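PDB 6QIX: P43 from Trichuris muris, which is the major secreted protein of the whipworm, tethers to matrix and inhibits interleukin-13 function. Local coordinates for residues A[30-34]-A[98-102]; A[196-200]-A[265-269]; A[280-285]-A[337-343]. All coordinates share one frame; numbering follows the deposited sequence.

Overall arrangement
Interactions 1 and 2 are two versions of one design: in each, a loop leading into a helix lays a tryptophan against the second strand of a two-stranded sheet, with a disulfide to the cysteine that follows that strand. The two follow each other along the chain, their centres about 35 Å apart. Interaction 3, a pair of strands rich in cystines, lies on the opposite side of the chain's centre from interaction 1, centre to centre about 47 Å, and closer to interaction 2, about 9 Å between nearest atoms. A calcium ion sits about 5 Å from the side chain of Lys267 in interaction 2, and a glycan about 10 Å from that of Lys285 in interaction 3.

Interaction 1 (A[30-34]-A[98-102]); sequences PWTDC and EVEVC
Trp31 and Cys34 of the loop before helix 39-49 reach strand 95-101 and the cysteine just after it, one by packing and one by a covalent bond. The packing is done by the six-membered half of the indole. Its CZ3 lies 3.5 Å from the backbone O of Glu98, and CH2 is 4.0 Å from CB of Glu100. The chi1 of Trp31, -76°, sets CG beside the backbone N, opposite the carbonyl carbon, and the broad ring swings from there over the strand backbone near Glu98 and Glu100. Glu98 OE1 is 3.8 Å from CZ2, its carboxylate tilted only 19° from the indole plane, and the same oxygen makes a salt bridge with Arg82. Glu100 brings OE1 over a face near the rim, with its carboxylate almost perpendicular to the ring; the aliphatic CB atoms of both glutamates touch CH2.

The covalent link is the disulfide between Cys34 SG and Cys102 SG, 2.1 Å long, with a near-perpendicular torsion of -94°. Thr32 pairs by backbone bonds with Phe81, which places the loop beside strand 79-85; the disulfide reaches past that strand. A tryptophan touching basic side chains, here Lys80 and Arg82, a WxxC sequence and an irregular strand joined by a disulfide to a two-stranded sheet are features of the thrombospondin type 1 repeat, which this region probably resembles.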
ATOM      1  N   PRO A  30     -18.431 -20.527   9.011  1.00 49.49           N
ATOM      2  CA  PRO A  30     -17.679 -21.610   8.366  1.00 45.46           C
ATOM      3  C   PRO A  30     -16.508 -21.095   7.541  1.00 43.80           C
ATOM      4  O   PRO A  30     -16.518 -19.980   7.004  1.00 43.32           O
ATOM      5  CB  PRO A  30     -18.722 -22.319   7.484  1.00 46.28           C
ATOM      6  CG  PRO A  30     -19.883 -21.359   7.347  1.00 50.84           C
ATOM      7  CD  PRO A  30     -19.842 -20.458   8.570  1.00 51.86           C
ATOM      8  N   TRP A  31     -15.475 -21.935   7.478  1.00 42.01           N
ATOM      9  CA  TRP A  31     -14.353 -21.710   6.584  1.00 39.62           C
ATOM     10  C   TRP A  31     -14.822 -21.642   5.137  1.00 38.11           C
ATOM     11  O   TRP A  31     -15.661 -22.439   4.703  1.00 40.61           O
ATOM     12  CB  TRP A  31     -13.352 -22.854   6.699  1.00 39.76           C
ATOM     13  CG  TRP A  31     -12.473 -22.874   7.908  1.00 38.54           C
ATOM     14  CD1 TRP A  31     -12.612 -23.671   9.011  1.00 39.55           C
ATOM     15  CD2 TRP A  31     -11.275 -22.119   8.105  1.00 36.88           C
ATOM     16  NE1 TRP A  31     -11.582 -23.440   9.895  1.00 38.95           N
ATOM     17  CE2 TRP A  31     -10.751 -22.489   9.363  1.00 37.43           C
ATOM     18  CE3 TRP A  31     -10.603 -21.149   7.348  1.00 36.07           C
ATOM     19  CZ2 TRP A  31      -9.577 -21.933   9.877  1.00 37.14           C
ATOM     20  CZ3 TRP A  31      -9.443 -20.604   7.853  1.00 36.94           C
ATOM     21  CH2 TRP A  31      -8.946 -20.986   9.115  1.00 36.50           C
ATOM     22  N   THR A  32     -14.214 -20.744   4.366  1.00 32.98           N
ATOM     23  CA  THR A  32     -14.482 -20.698   2.939  1.00 33.22           C
ATOM     24  C   THR A  32     -13.810 -21.878   2.237  1.00 33.49           C
ATOM     25  O   THR A  32     -13.056 -22.642   2.836  1.00 35.35           O
ATOM     26  CB  THR A  32     -13.954 -19.414   2.311  1.00 31.43           C
ATOM     27  OG1 THR A  32     -12.537 -19.338   2.505  1.00 29.73           O
ATOM     28  CG2 THR A  32     -14.594 -18.185   2.939  1.00 32.23           C
ATOM     29  N   ASP A  33     -14.084 -22.007   0.942  1.00 35.19           N
ATOM     30  CA  ASP A  33     -13.217 -22.761   0.048  1.00 35.71           C
ATOM     31  C   ASP A  33     -11.863 -22.054  -0.101  1.00 33.27           C
ATOM     32  O   ASP A  33     -11.657 -20.935   0.375  1.00 32.74           O
ATOM     33  CB  ASP A  33     -13.884 -22.912  -1.317  1.00 42.29           C
ATOM     34  CG  ASP A  33     -14.940 -24.006  -1.337  1.00 50.33           C
ATOM     35  OD1 ASP A  33     -15.769 -24.020  -2.289  1.00 53.54           O
ATOM     36  OD2 ASP A  33     -14.951 -24.861  -0.409  1.00 51.29           O
ATOM     37  N   CYS A  34     -10.917 -22.711  -0.774  1.00 31.39           N
ATOM     38  CA  CYS A  34      -9.672 -22.023  -1.119  1.00 31.11           C
ATOM     39  C   CYS A  34      -9.981 -20.849  -2.041  1.00 30.77           C
ATOM     40  O   CYS A  34     -10.638 -21.020  -3.073  1.00 30.92           O
ATOM     41  CB  CYS A  34      -8.686 -22.983  -1.788  1.00 30.66           C
ATOM     42  SG  CYS A  34      -8.051 -24.305  -0.667  1.00 32.12           S
ATOM     43  N   GLU A  98      -9.345 -15.494  10.426  1.00 32.61           N
ATOM     44  CA  GLU A  98      -8.309 -16.517  10.469  1.00 33.45           C
ATOM     45  C   GLU A  98      -8.036 -16.996   9.050  1.00 32.29           C
ATOM     46  O   GLU A  98      -8.968 -17.117   8.245  1.00 30.31           O
ATOM     47  CB  GLU A  98      -8.741 -17.690  11.339  1.00 36.29           C
ATOM     48  CG  GLU A  98      -7.711 -18.102  12.341  1.00 41.51           C
ATOM     49  CD  GLU A  98      -8.281 -18.988  13.410  1.00 45.55           C
ATOM     50  OE1 GLU A  98      -9.150 -19.823  13.067  1.00 47.57           O
ATOM     51  OE2 GLU A  98      -7.862 -18.841  14.585  1.00 48.80           O
ATOM     52  N   VAL A  99      -6.759 -17.257   8.749  1.00 30.42           N
ATOM     53  CA  VAL A  99      -6.331 -17.676   7.418  1.00 29.94           C
ATOM     54  C   VAL A  99      -5.575 -19.000   7.514  1.00 31.69           C
ATOM     55  O   VAL A  99      -4.746 -19.204   8.411  1.00 31.89           O
ATOM     56  CB  VAL A  99      -5.461 -16.584   6.761  1.00 28.99           C
ATOM     57  CG1 VAL A  99      -4.654 -17.110   5.598  1.00 28.87           C
ATOM     58  CG2 VAL A  99      -6.322 -15.406   6.269  1.00 29.21           C
ATOM     59  N   GLU A 100      -5.873 -19.907   6.576  1.00 30.18           N
ATOM     60  CA  GLU A 100      -5.158 -21.169   6.432  1.00 29.85           C
ATOM     61  C   GLU A 100      -4.747 -21.305   4.977  1.00 26.00           C
ATOM     62  O   GLU A 100      -5.605 -21.376   4.087  1.00 27.47           O
ATOM     63  CB  GLU A 100      -6.015 -22.373   6.847  1.00 34.21           C
ATOM     64  CG  GLU A 100      -5.297 -23.709   6.780  1.00 45.19           C
ATOM     65  CD  GLU A 100      -6.238 -24.889   7.062  1.00 55.03           C
ATOM     66  OE1 GLU A 100      -7.291 -24.679   7.713  1.00 58.54           O
ATOM     67  OE2 GLU A 100      -5.921 -26.020   6.636  1.00 59.05           O
ATOM     68  N   VAL A 101      -3.444 -21.376   4.739  1.00 25.62           N
ATOM     69  CA  VAL A 101      -2.943 -21.473   3.377  1.00 24.61           C
ATOM     70  C   VAL A 101      -3.317 -22.824   2.783  1.00 22.15           C
ATOM     71  O   VAL A 101      -3.284 -23.861   3.455  1.00 22.92           O
ATOM     72  CB  VAL A 101      -1.418 -21.281   3.360  1.00 24.61           C
ATOM     73  CG1 VAL A 101      -0.868 -21.635   2.027  1.00 23.55           C
ATOM     74  CG2 VAL A 101      -1.029 -19.849   3.723  1.00 27.63           C
ATOM     75  N   CYS A 102      -3.638 -22.815   1.504  1.00 24.58           N
ATOM     76  CA  CYS A 102      -3.917 -24.026   0.738  1.00 26.37           C
ATOM     77  C   CYS A 102      -2.627 -24.423   0.018  1.00 24.84           C
ATOM     78  O   CYS A 102      -2.373 -24.006  -1.102  1.00 24.53           O
ATOM     79  CB  CYS A 102      -5.071 -23.784  -0.231  1.00 27.67           C
ATOM     80  SG  CYS A 102      -6.647 -23.481   0.607  1.00 27.81           S
TER

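Interaction 2 (A[196-200]-A[265-269]); sequences EWSEC and GKKSC
Trp197 packing on Lys267, with a disulfide from Cys200 to Cys269 beyond it, makes a partly buried loop-to-strand contact: the loop before helix 205-216 lies along strand 246-252 and reaches past it to strand 262-268. Over one indole face stands the CB of Lys267, 3.7 Å from the centroid of the six-membered ring and 14° off its normal, a CH-pi contact. With CG opposite the backbone N (chi1 -179°), the lysine chain runs on across the ring, and its CD comes within 4.0 Å of Trp197 CE2. The ammonium of Lys267 is 5.5 Å from the five-membered ring centroid, at most a weak attraction, whereas Lys249 makes a cation-pi contact with the same indole. At the ring's edge, CZ3 lies 3.6 Å from Gly265 O. Farther along, Cys200 SG and Cys269 SG are bonded at 2.1 Å with a torsion of -100°, close to relaxed. The WxxC loop repeats that of Trp31 and Cys34, consistent with a second thrombospondin type 1-like unit. The chemistry implies a join that rests on dispersion over an electron-rich ring, on nearby positive charge that this ring probably helps to accommodate, and on one covalent bond that limits how far loop and strand can part.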
ATOM      1  N   GLU A 196       6.157   7.647  17.995  1.00 15.36           N
ATOM      2  CA  GLU A 196       4.920   8.416  17.888  1.00 15.96           C
ATOM      3  C   GLU A 196       4.773   8.900  16.450  1.00 14.03           C
ATOM      4  O   GLU A 196       5.699   8.767  15.629  1.00 15.92           O
ATOM      5  CB  GLU A 196       4.955   9.656  18.766  1.00 16.53           C
ATOM      6  CG  GLU A 196       5.189   9.324  20.263  1.00 17.37           C
ATOM      7  CD  GLU A 196       4.091   8.507  20.878  1.00 22.65           C
ATOM      8  OE1 GLU A 196       2.975   8.368  20.342  1.00 23.71           O
ATOM      9  OE2 GLU A 196       4.361   7.952  21.994  1.00 29.48           O
ATOM     10  N   TRP A 197       3.594   9.427  16.126  1.00 13.98           N
ATOM     11  CA  TRP A 197       3.422  10.054  14.814  1.00 13.45           C
ATOM     12  C   TRP A 197       4.336  11.268  14.705  1.00 14.03           C
ATOM     13  O   TRP A 197       4.491  12.023  15.660  1.00 15.43           O
ATOM     14  CB  TRP A 197       1.967  10.511  14.584  1.00 14.00           C
ATOM     15  CG  TRP A 197       0.997   9.394  14.381  1.00 14.63           C
ATOM     16  CD1 TRP A 197       0.013   8.994  15.232  1.00 15.69           C
ATOM     17  CD2 TRP A 197       0.913   8.531  13.225  1.00 14.46           C
ATOM     18  NE1 TRP A 197      -0.651   7.914  14.686  1.00 18.15           N
ATOM     19  CE2 TRP A 197      -0.114   7.621  13.459  1.00 16.67           C
ATOM     20  CE3 TRP A 197       1.656   8.417  12.034  1.00 13.14           C
ATOM     21  CZ2 TRP A 197      -0.456   6.630  12.545  1.00 15.50           C
ATOM     22  CZ3 TRP A 197       1.316   7.428  11.122  1.00 13.59           C
ATOM     23  CH2 TRP A 197       0.283   6.540  11.400  1.00 14.02           C
ATOM     24  N   SER A 198       4.914  11.470  13.517  1.00 14.12           N
ATOM     25  CA  SER A 198       5.647  12.692  13.251  1.00 13.35           C
ATOM     26  C   SER A 198       4.693  13.880  13.097  1.00 11.77           C
ATOM     27  O   SER A 198       3.489  13.743  13.087  1.00 12.78           O
ATOM     28  CB  SER A 198       6.469  12.600  11.971  1.00 11.75           C
ATOM     29  OG  SER A 198       5.613  12.589  10.805  1.00 12.50           O
ATOM     30  N   GLU A 199       5.276  15.058  12.993  1.00 12.98           N
ATOM     31  CA  GLU A 199       4.540  16.211  12.513  1.00 14.67           C
ATOM     32  C   GLU A 199       4.171  16.012  11.047  1.00 15.05           C
ATOM     33  O   GLU A 199       4.652  15.091  10.364  1.00 17.48           O
ATOM     34  CB  GLU A 199       5.365  17.483  12.695  1.00 20.35           C
ATOM     35  CG  GLU A 199       5.556  17.829  14.160  1.00 28.99           C
ATOM     36  CD  GLU A 199       5.443  19.300  14.517  1.00 39.72           C
ATOM     37  OE1 GLU A 199       5.744  19.619  15.673  1.00 40.82           O
ATOM     38  OE2 GLU A 199       5.035  20.137  13.687  1.00 50.07           O
ATOM     39  N   CYS A 200       3.292  16.887  10.560  1.00 15.66           N
ATOM     40  CA  CYS A 200       2.865  16.788   9.177  1.00 15.04           C
ATOM     41  C   CYS A 200       4.038  17.128   8.281  1.00 15.61           C
ATOM     42  O   CYS A 200       4.633  18.196   8.421  1.00 17.45           O
ATOM     43  CB  CYS A 200       1.691  17.725   8.902  1.00 16.99           C
ATOM     44  SG  CYS A 200       0.160  17.260   9.867  1.00 20.05           S
ATOM     45  N   GLY A 265       4.296   3.508   8.747  1.00 18.62           N
ATOM     46  CA  GLY A 265       2.877   3.753   8.593  1.00 19.03           C
ATOM     47  C   GLY A 265       2.660   5.222   8.317  1.00 17.18           C
ATOM     48  O   GLY A 265       3.516   6.051   8.627  1.00 14.74           O
ATOM     49  N   LYS A 266       1.533   5.544   7.678  1.00 15.69           N
ATOM     50  CA  LYS A 266       1.212   6.913   7.310  1.00 13.75           C
ATOM     51  C   LYS A 266      -0.157   7.303   7.826  1.00 12.23           C
ATOM     52  O   LYS A 266      -1.044   6.470   8.011  1.00 13.69           O
ATOM     53  CB  LYS A 266       1.317   7.034   5.795  1.00 23.60           C
ATOM     54  CG  LYS A 266       0.589   8.017   5.137  1.00 24.38           C
ATOM     55  CD  LYS A 266       0.584   7.837   3.605  1.00 17.59           C
ATOM     56  CE  LYS A 266       0.317   9.256   3.022  1.00 13.90           C
ATOM     57  NZ  LYS A 266       0.463   9.262   1.583  1.00 16.85           N
ATOM     58  N   LYS A 267      -0.305   8.605   8.064  1.00 12.25           N
ATOM     59  CA  LYS A 267      -1.587   9.178   8.431  1.00 13.48           C
ATOM     60  C   LYS A 267      -1.673  10.560   7.800  1.00 13.26           C
ATOM     61  O   LYS A 267      -0.890  11.456   8.151  1.00 15.25           O
ATOM     62  CB  LYS A 267      -1.732   9.232   9.965  1.00 14.15           C
ATOM     63  CG  LYS A 267      -3.070   9.813  10.458  1.00 15.45           C
ATOM     64  CD  LYS A 267      -3.264   9.537  11.968  1.00 20.27           C
ATOM     65  CE  LYS A 267      -4.478  10.193  12.476  1.00 25.09           C
ATOM     66  NZ  LYS A 267      -4.183  11.520  13.017  1.00 31.43           N
ATOM     67  N   SER A 268      -2.657  10.752   6.902  1.00 12.89           N
ATOM     68  CA  SER A 268      -2.798  12.031   6.215  1.00 13.73           C
ATOM     69  C   SER A 268      -3.200  13.131   7.193  1.00 11.93           C
ATOM     70  O   SER A 268      -3.804  12.880   8.241  1.00 12.95           O
ATOM     71  CB  SER A 268      -3.871  11.963   5.128  1.00 19.15           C
ATOM     72  OG  SER A 268      -3.546  10.921   4.258  1.00 26.15           O
ATOM     73  N   CYS A 269      -2.875  14.359   6.828  1.00 11.20           N
ATOM     74  CA  CYS A 269      -3.246  15.504   7.653  1.00 13.13           C
ATOM     75  C   CYS A 269      -4.426  16.224   7.047  1.00 14.00           C
ATOM     76  O   CYS A 269      -4.424  16.507   5.846  1.00 15.52           O
ATOM     77  CB  CYS A 269      -2.081  16.470   7.803  1.00 15.16           C
ATOM     78  SG  CYS A 269      -0.725  15.683   8.771  1.00 15.27           S
TER

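Interaction 3 (A[280-285]-A[337-343])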
ATOM      1  N   ILE A 280      -8.687  21.886  -0.854  1.00 14.27           N
ATOM      2  CA  ILE A 280      -8.124  21.410  -2.109  1.00 16.36           C
ATOM      3  C   ILE A 280      -6.892  22.235  -2.481  1.00 16.79           C
ATOM      4  O   ILE A 280      -6.787  23.438  -2.176  1.00 19.55           O
ATOM      5  CB  ILE A 280      -9.216  21.448  -3.200  1.00 19.05           C
ATOM      6  CG1 ILE A 280      -8.809  20.660  -4.436  1.00 16.42           C
ATOM      7  CG2 ILE A 280      -9.645  22.916  -3.502  1.00 19.40           C
ATOM      8  CD1 ILE A 280     -10.011  20.185  -5.243  1.00 20.89           C
ATOM      9  N   CYS A 281      -5.920  21.568  -3.112  1.00 16.35           N
ATOM     10  CA  CYS A 281      -4.706  22.232  -3.578  1.00 16.19           C
ATOM     11  C   CYS A 281      -5.005  22.966  -4.873  1.00 16.79           C
ATOM     12  O   CYS A 281      -5.647  22.396  -5.766  1.00 19.95           O
ATOM     13  CB  CYS A 281      -3.565  21.245  -3.864  1.00 16.73           C
ATOM     14  SG  CYS A 281      -2.938  20.358  -2.393  1.00 19.17           S
ATOM     15  N   THR A 282      -4.486  24.205  -5.001  1.00 17.81           N
ATOM     16  CA  THR A 282      -4.519  24.935  -6.282  1.00 19.56           C
ATOM     17  C   THR A 282      -3.099  25.099  -6.818  1.00 21.13           C
ATOM     18  O   THR A 282      -2.286  25.783  -6.205  1.00 24.01           O
ATOM     19  CB  THR A 282      -5.202  26.291  -6.118  1.00 20.80           C
ATOM     20  OG1 THR A 282      -6.505  26.063  -5.567  1.00 22.66           O
ATOM     21  CG2 THR A 282      -5.285  27.035  -7.453  1.00 21.70           C
ATOM     22  N   LEU A 283      -2.815  24.465  -7.967  1.00 23.57           N
ATOM     23  CA  LEU A 283      -1.522  24.531  -8.651  1.00 23.23           C
ATOM     24  C   LEU A 283      -1.655  25.125 -10.049  1.00 23.51           C
ATOM     25  O   LEU A 283      -2.683  24.959 -10.711  1.00 22.25           O
ATOM     26  CB  LEU A 283      -0.925  23.144  -8.812  1.00 25.51           C
ATOM     27  CG  LEU A 283      -0.836  22.274  -7.553  1.00 28.56           C
ATOM     28  CD1 LEU A 283      -0.321  20.910  -7.892  1.00 29.56           C
ATOM     29  CD2 LEU A 283       0.025  22.929  -6.506  1.00 32.57           C
ATOM     30  N   ASP A 284      -0.577  25.751 -10.525  1.00 25.70           N
ATOM     31  CA  ASP A 284      -0.489  26.123 -11.936  1.00 28.70           C
ATOM     32  C   ASP A 284      -0.328  24.900 -12.833  1.00 27.38           C
ATOM     33  O   ASP A 284       0.220  23.874 -12.436  1.00 27.44           O
ATOM     34  CB  ASP A 284       0.685  27.066 -12.164  1.00 35.92           C
ATOM     35  CG  ASP A 284       0.454  28.409 -11.543  1.00 43.53           C
ATOM     36  OD1 ASP A 284      -0.653  28.959 -11.729  1.00 44.57           O
ATOM     37  OD2 ASP A 284       1.366  28.900 -10.847  1.00 50.17           O
ATOM     38  N   LYS A 285      -0.825  25.031 -14.067  1.00 27.46           N
ATOM     39  CA  LYS A 285      -0.644  23.997 -15.073  1.00 29.70           C
ATOM     40  C   LYS A 285       0.817  23.928 -15.467  1.00 32.73           C
ATOM     41  O   LYS A 285       1.554  24.907 -15.345  1.00 34.24           O
ATOM     42  CB  LYS A 285      -1.497  24.285 -16.308  1.00 28.44           C
ATOM     43  CG  LYS A 285      -2.958  24.132 -16.127  1.00 27.16           C
ATOM     44  CD  LYS A 285      -3.707  24.804 -17.316  1.00 33.01           C
ATOM     45  CE  LYS A 285      -5.194  24.897 -17.097  1.00 39.08           C
ATOM     46  NZ  LYS A 285      -5.944  25.318 -18.335  1.00 41.69           N
ATOM     47  N   GLY A 337     -10.750  26.017 -14.937  1.00 28.44           N
ATOM     48  CA  GLY A 337     -10.230  27.251 -15.481  1.00 30.84           C
ATOM     49  C   GLY A 337      -8.772  27.115 -15.854  1.00 32.85           C
ATOM     50  O   GLY A 337      -8.366  26.191 -16.556  1.00 36.07           O
ATOM     51  N   ASP A 338      -7.965  28.060 -15.403  0.56 32.90           N
ATOM     52  CA  ASP A 338      -6.538  28.058 -15.685  0.56 37.79           C
ATOM     53  C   ASP A 338      -5.719  27.329 -14.614  0.56 35.08           C
ATOM     54  O   ASP A 338      -4.485  27.413 -14.622  0.56 36.54           O
ATOM     55  CB  ASP A 338      -6.042  29.498 -15.804  0.56 44.97           C
ATOM     56  CG  ASP A 338      -6.472  30.356 -14.615  0.56 50.62           C
ATOM     57  OD1 ASP A 338      -5.724  31.302 -14.280  0.56 56.10           O
ATOM     58  OD2 ASP A 338      -7.555  30.076 -14.025  0.56 47.79           O
ATOM     59  N   LYS A 339      -6.366  26.613 -13.706  1.00 30.74           N
ATOM     60  CA  LYS A 339      -5.648  26.019 -12.581  1.00 25.78           C
ATOM     61  C   LYS A 339      -5.882  24.524 -12.475  1.00 22.06           C
ATOM     62  O   LYS A 339      -6.828  23.989 -13.013  1.00 23.17           O
ATOM     63  CB  LYS A 339      -6.055  26.655 -11.244  1.00 27.12           C
ATOM     64  CG  LYS A 339      -5.856  28.177 -11.173  1.00 30.26           C
ATOM     65  CD  LYS A 339      -4.376  28.513 -11.167  1.00 32.40           C
ATOM     66  CE  LYS A 339      -4.129  30.004 -11.009  1.00 37.37           C
ATOM     67  NZ  LYS A 339      -2.664  30.284 -11.123  1.00 41.91           N
ATOM     68  N   CYS A 340      -5.031  23.863 -11.688  1.00 19.71           N
ATOM     69  CA  CYS A 340      -5.179  22.457 -11.368  1.00 17.86           C
ATOM     70  C   CYS A 340      -5.636  22.351  -9.930  1.00 17.82           C
ATOM     71  O   CYS A 340      -4.991  22.923  -9.066  1.00 21.17           O
ATOM     72  CB  CYS A 340      -3.838  21.711 -11.508  1.00 20.39           C
ATOM     73  SG  CYS A 340      -3.163  21.797 -13.199  1.00 24.49           S
ATOM     74  N   LYS A 341      -6.706  21.607  -9.669  1.00 17.07           N
ATOM     75  CA  LYS A 341      -7.261  21.422  -8.324  1.00 17.47           C
ATOM     76  C   LYS A 341      -7.022  19.981  -7.906  1.00 17.63           C
ATOM     77  O   LYS A 341      -7.554  19.051  -8.530  1.00 18.36           O
ATOM     78  CB  LYS A 341      -8.750  21.746  -8.328  1.00 18.78           C
ATOM     79  CG  LYS A 341      -9.051  23.188  -8.785  1.00 19.87           C
ATOM     80  CD  LYS A 341      -8.671  24.208  -7.685  1.00 22.81           C
ATOM     81  CE  LYS A 341      -9.058  25.600  -8.165  1.00 27.73           C
ATOM     82  NZ  LYS A 341      -8.806  26.628  -7.152  1.00 30.11           N
ATOM     83  N   CYS A 342      -6.207  19.777  -6.862  1.00 16.27           N
ATOM     84  CA  CYS A 342      -5.628  18.459  -6.627  1.00 17.16           C
ATOM     85  C   CYS A 342      -5.858  17.984  -5.200  1.00 14.55           C
ATOM     86  O   CYS A 342      -5.791  18.766  -4.256  1.00 16.37           O
ATOM     87  CB  CYS A 342      -4.116  18.456  -6.894  1.00 20.25           C
ATOM     88  SG  CYS A 342      -3.671  19.071  -8.555  1.00 28.76           S
ATOM     89  N   CYS A 343      -6.065  16.681  -5.079  1.00 16.17           N
ATOM     90  CA  CYS A 343      -6.166  15.986  -3.800  1.00 16.40           C
ATOM     91  C   CYS A 343      -5.341  14.697  -3.821  1.00 15.79           C
ATOM     92  O   CYS A 343      -5.132  14.086  -4.872  1.00 16.47           O
ATOM     93  CB  CYS A 343      -7.639  15.589  -3.480  1.00 17.89           C
ATOM     94  SG  CYS A 343      -8.864  16.899  -3.643  1.00 22.68           S
TER
HETATM   95  O   HOH W   1      -2.009  27.561 -14.780  1.00 32.18           O
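Cys281 and Leu283 pair with Cys342 and Cys340 through four backbone hydrogen bonds, and this is the tight part of the contact. Leu283 N gives to Cys340 O at 2.9 Å with an almost straight N-H line of 175°. The side chains of these pairs share one face, where Leu283 CD1 meets Cys342 SG at 3.9 Å and Phe292 of helix 292-310 touches Leu283 and Cys340. Ile280 lays CD1 3.7 Å from Lys341 CB and against Cys343 SG. Strand 339-344 is the middle one of a three-stranded antiparallel sheet. Cys342 is bonded to Cys333 of outer strand 331-336, while Cys281, Cys340 and Cys343 bond to Cys241, Cys290 and Cys356, so four disulfides tie the sheet together and to its surroundings.

The other side is looser and polar. Lys341 and Thr282 run side by side, and NZ gives a hydrogen bond to OG1 at 2.9 Å; the lysine turns back at chi2, -74°, to reach it. Lys339 bridges to exposed Asp284, although the modelled separation is doubtfully short. At the turn end, a water accepts from Lys285 N at 2.9 Å. The long, extended Lys285 chain passes Cys340 SG to bring NZ 3.1 Å from Gly337 O, in the carbonyl plane on a lone pair, while NZ also forms a salt bridge with Glu335.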